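Local structure of probable arylamine n-acetyl transferase (Mycobacterium abscessus, 4GUZ) at residues I22-D27 against L35-R40; I46-L51 against R219-Q224. The protein probably transfers acetyl groups from acetyl-coenzyme A to arylamine substrates. One frame throughout, in Å; residues are numbered along the deposited sequence.

How the contacts relate
The two contacts follow one another along the chain: contact 1 closes before contact 2 opens, and helix 32-45 runs from one to the other. In contact 1 the loop after helix 15-21 packs against helix 32-45. In contact 2 the short strand 48-49, which follows the helix, sits at the outer side of a five-stranded antiparallel sheet next to strand 221-226. Their centres are about 22 Å apart, contact 1 partly buried and contact 2 well inside the chain. They nevertheless meet in apolar packing, Ile22 CG2 on Ile46 CD1 at 3.9 Å. Helix 32-45 thus carries a local contact and leads straight into a strand whose partner comes about 170 residues later.

Contact 1 (I22-D27 against L35-R40); sequences IGFDGD and LRRLQR
Arg37 NH2 is gripped by two backbone carbonyls of the loop across from it, Asp27 O at 2.8 Å and Asp25 O at 3.4 Å. Both hydrogen bonds are weak, the first bent to 119° at its hydrogen, and both oxygens lie at the edge of the guanidinium, near its plane. The motif is a helix-loop-helix in the N-terminal part of the acetyltransferase fold: helix 15-21 ends in a Schellman motif at Gly23, and the loop then doubles back over helix 32-45. Asp27 O also receives a hydrogen bond from Thr34 OG1, while the Asp27 carboxylate turns to Ser29.

The long chain of Arg37 bends at chi3 (-48°) and crosses the Phe24 side chain at about a right angle. One face of the guanidinium covers Phe24 CE1, and the ring atom Phe24 CZ comes within 3.3 Å of Arg37 NH2, the two planes being only 23° apart. The carboxylate of Asp25 stands a little farther off, its OD1 5.2 Å from Arg37 NE; the opposite charges may favour this placing of the guanidinium without a direct salt bridge.

Beside this polar part lies an apolar layer. Leu38 CD2 makes an off-centre CH-pi contact with the Phe24 ring, 4.2 Å from its centroid, and Leu19 of the preceding helix touches both side chains. Phe86 and Val89 of helix 79-92 also pack on Leu38. Ile22 completes the layer with its CD1 methyl, 4.1 Å from Leu38 CD2 and 3.7 Å from Leu38 O.

Contact 2 (I46-L51 against R219-Q224); sequences IKWENL and RAFVQQ
The first torsions of Trp48 and Gln223 set their CG atoms, that of Trp48 anti to its backbone N (chi1 -159°) and that of Gln223 anti to its carbonyl carbon (chi1 -55°); beyond CG, Gln223 runs extended alongside the indole. The two side chains point the same way from a loose antiparallel pairing at the edge of the five-stranded sheet. Gln223 NE2 lies over one face of the indole, 3.3 Å above its plane and offset toward the rim, with the amide turned steeply to the ring; it also makes a weak hydrogen bond to Phe134 O. Trp48 CZ3 approaches the edge of the Phe221 ring, 3.8 Å from CD2. Trp48 NE1 is bonded to Gly133 O, and the ring stacks on His82. The indole lies near, without touching, Cys79, His116 and Asp131, probably the family's catalytic triad.

The backbones share one sound bond, Gln223 N to Trp48 O, 3.0 Å long and 168° at the hydrogen, and a weak one, Asn50 N to Phe221 O at 3.4 Å. A water accepts from Trp48 N and donates to Gln223 O. Farther along, Leu51 CD2 meets Ala220 CB at 3.8 Å.

Asn50, at the N-cap position of helix 51-56, makes no capping bond with its side chain. Its OD1 accepts from Phe221 N at 2.8 Å, the donor standing above the carbonyl plane, and its ND2 donates to Arg219 O at 3.0 Å, close to the amide plane, and also to Phe216 O. With oxygen and nitrogen both satisfied by backbone, this buried amide is fixed in its rotation and continues the backbone bonding where the strand pairing is weak.

Contact 1 (I22-D27 against L35-R40)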
loop_
_atom_site.group_PDB
_atom_site.type_symbol
_atom_site.label_atom_id
_atom_site.label_comp_id
_atom_site.label_asym_id
_atom_site.label_seq_id
_atom_site.Cartn_x
_atom_site.Cartn_y
_atom_site.Cartn_z
ATOM N N ILE A 22 2.988 13.069 -7.680
ATOM C CA ILE A 22 2.525 13.016 -6.290
ATOM C C ILE A 22 2.333 14.437 -5.730
ATOM O O ILE A 22 1.976 14.602 -4.566
ATOM C CB ILE A 22 3.446 12.132 -5.391
ATOM C CG1 ILE A 22 4.870 12.734 -5.199
ATOM C CG2 ILE A 22 3.496 10.688 -5.893
ATOM C CD1 ILE A 22 5.413 12.555 -3.730
ATOM N N GLY A 23 2.512 15.445 -6.580
ATOM C CA GLY A 23 2.326 16.847 -6.209
ATOM C C GLY A 23 3.330 17.344 -5.196
ATOM O O GLY A 23 3.002 18.193 -4.360
ATOM N N PHE A 24 4.554 16.806 -5.246
ATOM C CA PHE A 24 5.626 17.227 -4.355
ATOM C C PHE A 24 6.396 18.391 -4.975
ATOM O O PHE A 24 6.771 18.336 -6.151
ATOM C CB PHE A 24 6.589 16.063 -4.058
ATOM C CG PHE A 24 7.710 16.391 -3.099
ATOM C CD1 PHE A 24 7.623 16.040 -1.758
ATOM C CD2 PHE A 24 8.871 17.030 -3.544
ATOM C CE1 PHE A 24 8.664 16.335 -0.873
ATOM C CE2 PHE A 24 9.890 17.361 -2.650
ATOM C CZ PHE A 24 9.790 16.987 -1.325
ATOM N N ASP A 25 6.693 19.401 -4.154
ATOM C CA ASP A 25 7.515 20.549 -4.534
ATOM C C ASP A 25 8.299 21.012 -3.307
ATOM O O ASP A 25 7.987 20.608 -2.186
ATOM C CB ASP A 25 6.672 21.695 -5.147
ATOM C CG ASP A 25 5.484 22.163 -4.330
ATOM O OD1 ASP A 25 5.605 22.232 -3.082
ATOM O OD2 ASP A 25 4.445 22.509 -4.940
ATOM N N GLY A 26 9.303 21.844 -3.537
ATOM C CA GLY A 26 10.126 22.401 -2.478
ATOM C C GLY A 26 11.368 21.595 -2.186
ATOM O O GLY A 26 11.859 20.858 -3.045
ATOM N N ASP A 27 11.860 21.738 -0.945
ATOM C CA ASP A 27 13.072 21.128 -0.409
ATOM C C ASP A 27 13.025 19.606 -0.536
ATOM O O ASP A 27 12.029 18.986 -0.162
ATOM C CB ASP A 27 13.263 21.550 1.060
ATOM C CG ASP A 27 14.702 21.569 1.552
ATOM O OD1 ASP A 27 14.995 22.342 2.496
ATOM O OD2 ASP A 27 15.538 20.813 0.997
ATOM N N LEU A 35 9.891 13.737 4.132
ATOM C CA LEU A 35 9.270 12.411 4.230
ATOM C C LEU A 35 7.762 12.530 4.394
ATOM O O LEU A 35 7.022 11.777 3.766
ATOM C CB LEU A 35 9.887 11.626 5.407
ATOM C CG LEU A 35 9.435 10.168 5.582
ATOM C CD1 LEU A 35 9.859 9.309 4.398
ATOM C CD2 LEU A 35 9.955 9.586 6.886
ATOM N N ARG A 36 7.301 13.483 5.231
ATOM C CA ARG A 36 5.877 13.721 5.446
ATOM C C ARG A 36 5.197 14.098 4.146
ATOM O O ARG A 36 4.140 13.552 3.830
ATOM C CB ARG A 36 5.633 14.810 6.524
ATOM C CG ARG A 36 5.729 14.241 7.935
ATOM C CD ARG A 36 5.713 15.301 9.023
ATOM N NE ARG A 36 6.099 14.697 10.301
ATOM C CZ ARG A 36 5.627 15.049 11.493
ATOM N NH1 ARG A 36 4.754 16.049 11.604
ATOM N NH2 ARG A 36 6.024 14.411 12.585
ATOM N N ARG A 37 5.805 15.015 3.384
ATOM C CA ARG A 37 5.222 15.458 2.110
ATOM C C ARG A 37 5.250 14.335 1.071
ATOM O O ARG A 37 4.309 14.227 0.287
ATOM C CB ARG A 37 5.925 16.713 1.576
ATOM C CG ARG A 37 5.707 17.940 2.483
ATOM C CD ARG A 37 5.910 19.293 1.799
ATOM N NE ARG A 37 7.141 19.403 1.004
ATOM C CZ ARG A 37 8.374 19.501 1.496
ATOM N NH1 ARG A 37 8.580 19.462 2.809
ATOM N NH2 ARG A 37 9.413 19.607 0.678
ATOM N N LEU A 38 6.296 13.480 1.104
ATOM C CA LEU A 38 6.457 12.344 0.176
ATOM C C LEU A 38 5.374 11.304 0.415
ATOM O O LEU A 38 4.695 10.900 -0.519
ATOM C CB LEU A 38 7.833 11.683 0.313
ATOM C CG LEU A 38 9.044 12.403 -0.267
ATOM C CD1 LEU A 38 10.304 11.675 0.103
ATOM C CD2 LEU A 38 8.967 12.499 -1.783
ATOM N N GLN A 39 5.200 10.893 1.670
ATOM C CA GLN A 39 4.191 9.900 1.994
ATOM C C GLN A 39 2.765 10.419 1.703
ATOM O O GLN A 39 1.986 9.699 1.084
ATOM C CB GLN A 39 4.314 9.446 3.449
ATOM C CG GLN A 39 3.264 8.383 3.782
ATOM C CD GLN A 39 3.620 7.446 4.902
ATOM O OE1 GLN A 39 4.768 7.331 5.323
ATOM N NE2 GLN A 39 2.669 6.598 5.255
ATOM N N ARG A 40 2.422 11.647 2.136
ATOM C CA ARG A 40 1.081 12.177 1.895
ATOM C C ARG A 40 0.752 12.199 0.397
ATOM O O ARG A 40 -0.307 11.724 0.009
ATOM C CB ARG A 40 0.904 13.577 2.518
ATOM C CG ARG A 40 -0.563 13.990 2.605
ATOM C CD ARG A 40 -0.743 15.341 3.257
ATOM N NE ARG A 40 -2.095 15.886 3.068
ATOM C CZ ARG A 40 -3.042 15.911 4.000
ATOM N NH1 ARG A 40 -2.817 15.388 5.200
ATOM N NH2 ARG A 40 -4.219 16.468 3.744
#

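Contact 2 (I46-L51 against R219-Q224)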
loop_
_atom_site.group_PDB
_atom_site.type_symbol
_atom_site.label_atom_id
_atom_site.label_comp_id
_atom_site.label_asym_id
_atom_site.label_seq_id
_atom_site.Cartn_x
_atom_site.Cartn_y
_atom_site.Cartn_z
ATOM N N ILE A 46 -0.843 7.856 -5.923
ATOM C CA ILE A 46 -0.529 6.555 -6.550
ATOM C C ILE A 46 -1.718 5.649 -6.307
ATOM O O ILE A 46 -2.137 5.477 -5.167
ATOM C CB ILE A 46 0.802 5.933 -6.050
ATOM C CG1 ILE A 46 1.998 6.943 -6.114
ATOM C CG2 ILE A 46 1.102 4.621 -6.787
ATOM C CD1 ILE A 46 2.548 7.286 -7.525
ATOM N N LYS A 47 -2.266 5.077 -7.388
ATOM C CA LYS A 47 -3.487 4.290 -7.311
ATOM C C LYS A 47 -3.224 2.926 -6.724
ATOM O O LYS A 47 -2.085 2.444 -6.771
ATOM C CB LYS A 47 -4.167 4.227 -8.680
ATOM C CG LYS A 47 -4.827 5.545 -9.074
ATOM C CD LYS A 47 -4.969 5.687 -10.582
ATOM C CE LYS A 47 -5.578 7.005 -11.011
ATOM N NZ LYS A 47 -4.752 8.184 -10.630
ATOM N N TRP A 48 -4.258 2.315 -6.126
ATOM C CA TRP A 48 -4.105 1.018 -5.464
ATOM C C TRP A 48 -5.075 0.015 -6.045
ATOM O O TRP A 48 -6.279 0.227 -6.007
ATOM C CB TRP A 48 -4.281 1.134 -3.941
ATOM C CG TRP A 48 -3.658 -0.010 -3.175
ATOM C CD1 TRP A 48 -2.481 0.017 -2.492
ATOM C CD2 TRP A 48 -4.139 -1.370 -3.094
ATOM N NE1 TRP A 48 -2.238 -1.208 -1.915
ATOM C CE2 TRP A 48 -3.207 -2.096 -2.322
ATOM C CE3 TRP A 48 -5.272 -2.044 -3.593
ATOM C CZ2 TRP A 48 -3.380 -3.451 -2.018
ATOM C CZ3 TRP A 48 -5.420 -3.399 -3.327
ATOM C CH2 TRP A 48 -4.494 -4.083 -2.530
ATOM N N GLU A 49 -4.546 -1.085 -6.595
ATOM C CA GLU A 49 -5.339 -2.161 -7.207
ATOM C C GLU A 49 -4.478 -3.402 -7.432
ATOM O O GLU A 49 -3.252 -3.305 -7.429
ATOM C CB GLU A 49 -5.971 -1.690 -8.532
ATOM C CG GLU A 49 -4.945 -1.103 -9.475
ATOM C CD GLU A 49 -4.915 -1.647 -10.887
ATOM O OE1 GLU A 49 -4.909 -2.886 -11.057
ATOM O OE2 GLU A 49 -4.841 -0.824 -11.826
ATOM N N ASN A 50 -5.124 -4.549 -7.671
ATOM C CA ASN A 50 -4.478 -5.854 -7.881
ATOM C C ASN A 50 -4.911 -6.497 -9.209
ATOM O O ASN A 50 -4.846 -7.730 -9.319
ATOM C CB ASN A 50 -4.899 -6.795 -6.724
ATOM C CG ASN A 50 -6.366 -7.217 -6.810
ATOM O OD1 ASN A 50 -7.224 -6.510 -7.376
ATOM N ND2 ASN A 50 -6.670 -8.423 -6.345
ATOM N N LEU A 51 -5.404 -5.693 -10.188
ATOM C CA LEU A 51 -6.007 -6.236 -11.404
ATOM C C LEU A 51 -5.046 -7.062 -12.266
ATOM O O LEU A 51 -5.519 -7.958 -12.956
ATOM C CB LEU A 51 -6.727 -5.167 -12.254
ATOM C CG LEU A 51 -7.871 -4.403 -11.528
ATOM C CD1 LEU A 51 -8.399 -3.219 -12.364
ATOM C CD2 LEU A 51 -8.995 -5.328 -11.119
ATOM N N ARG A 219 -9.669 -12.299 -6.916
ATOM C CA ARG A 219 -10.765 -11.325 -6.988
ATOM C C ARG A 219 -10.293 -9.883 -6.849
ATOM O O ARG A 219 -9.415 -9.606 -6.043
ATOM C CB ARG A 219 -11.806 -11.648 -5.921
ATOM C CG ARG A 219 -12.547 -12.967 -6.208
ATOM C CD ARG A 219 -13.122 -13.595 -4.959
ATOM N NE ARG A 219 -13.960 -12.666 -4.198
ATOM C CZ ARG A 219 -15.272 -12.535 -4.342
ATOM N NH1 ARG A 219 -15.923 -13.262 -5.240
ATOM N NH2 ARG A 219 -15.946 -11.677 -3.585
ATOM N N ALA A 220 -10.885 -8.973 -7.658
ATOM C CA ALA A 220 -10.564 -7.547 -7.718
ATOM C C ALA A 220 -10.643 -6.874 -6.345
ATOM O O ALA A 220 -11.576 -7.102 -5.589
ATOM C CB ALA A 220 -11.494 -6.841 -8.694
ATOM N N PHE A 221 -9.597 -6.107 -6.005
ATOM C CA PHE A 221 -9.525 -5.328 -4.771
ATOM C C PHE A 221 -8.893 -4.016 -5.151
ATOM O O PHE A 221 -7.760 -3.998 -5.626
ATOM C CB PHE A 221 -8.761 -6.045 -3.650
ATOM C CG PHE A 221 -9.199 -5.625 -2.259
ATOM C CD1 PHE A 221 -10.401 -6.075 -1.723
ATOM C CD2 PHE A 221 -8.394 -4.806 -1.476
ATOM C CE1 PHE A 221 -10.803 -5.680 -0.438
ATOM C CE2 PHE A 221 -8.772 -4.459 -0.168
ATOM C CZ PHE A 221 -9.972 -4.896 0.340
ATOM N N VAL A 222 -9.670 -2.940 -5.066
ATOM C CA VAL A 222 -9.233 -1.603 -5.474
ATOM C C VAL A 222 -9.484 -0.650 -4.311
ATOM O O VAL A 222 -10.507 -0.758 -3.636
ATOM C CB VAL A 222 -9.962 -1.183 -6.784
ATOM C CG1 VAL A 222 -9.510 0.186 -7.254
ATOM C CG2 VAL A 222 -9.745 -2.222 -7.891
ATOM N N GLN A 223 -8.516 0.237 -4.016
ATOM C CA GLN A 223 -8.674 1.095 -2.839
ATOM C C GLN A 223 -8.258 2.520 -3.110
ATOM O O GLN A 223 -7.419 2.766 -3.972
ATOM C CB GLN A 223 -7.846 0.534 -1.663
ATOM C CG GLN A 223 -8.144 -0.938 -1.280
ATOM C CD GLN A 223 -7.362 -1.318 -0.060
ATOM O OE1 GLN A 223 -7.606 -0.804 1.024
ATOM N NE2 GLN A 223 -6.358 -2.193 -0.213
ATOM N N GLN A 224 -8.846 3.466 -2.351
ATOM C CA GLN A 224 -8.499 4.884 -2.433
ATOM C C GLN A 224 -8.780 5.516 -1.087
ATOM O O GLN A 224 -9.820 5.242 -0.503
ATOM C CB GLN A 224 -9.284 5.596 -3.575
ATOM C CG GLN A 224 -8.997 7.113 -3.698
ATOM C CD GLN A 224 -10.010 7.754 -4.620
ATOM O OE1 GLN A 224 -9.908 7.692 -5.861
ATOM N NE2 GLN A 224 -11.058 8.314 -4.035
HETATM O O HOH W 1 -6.359 4.462 -5.650
#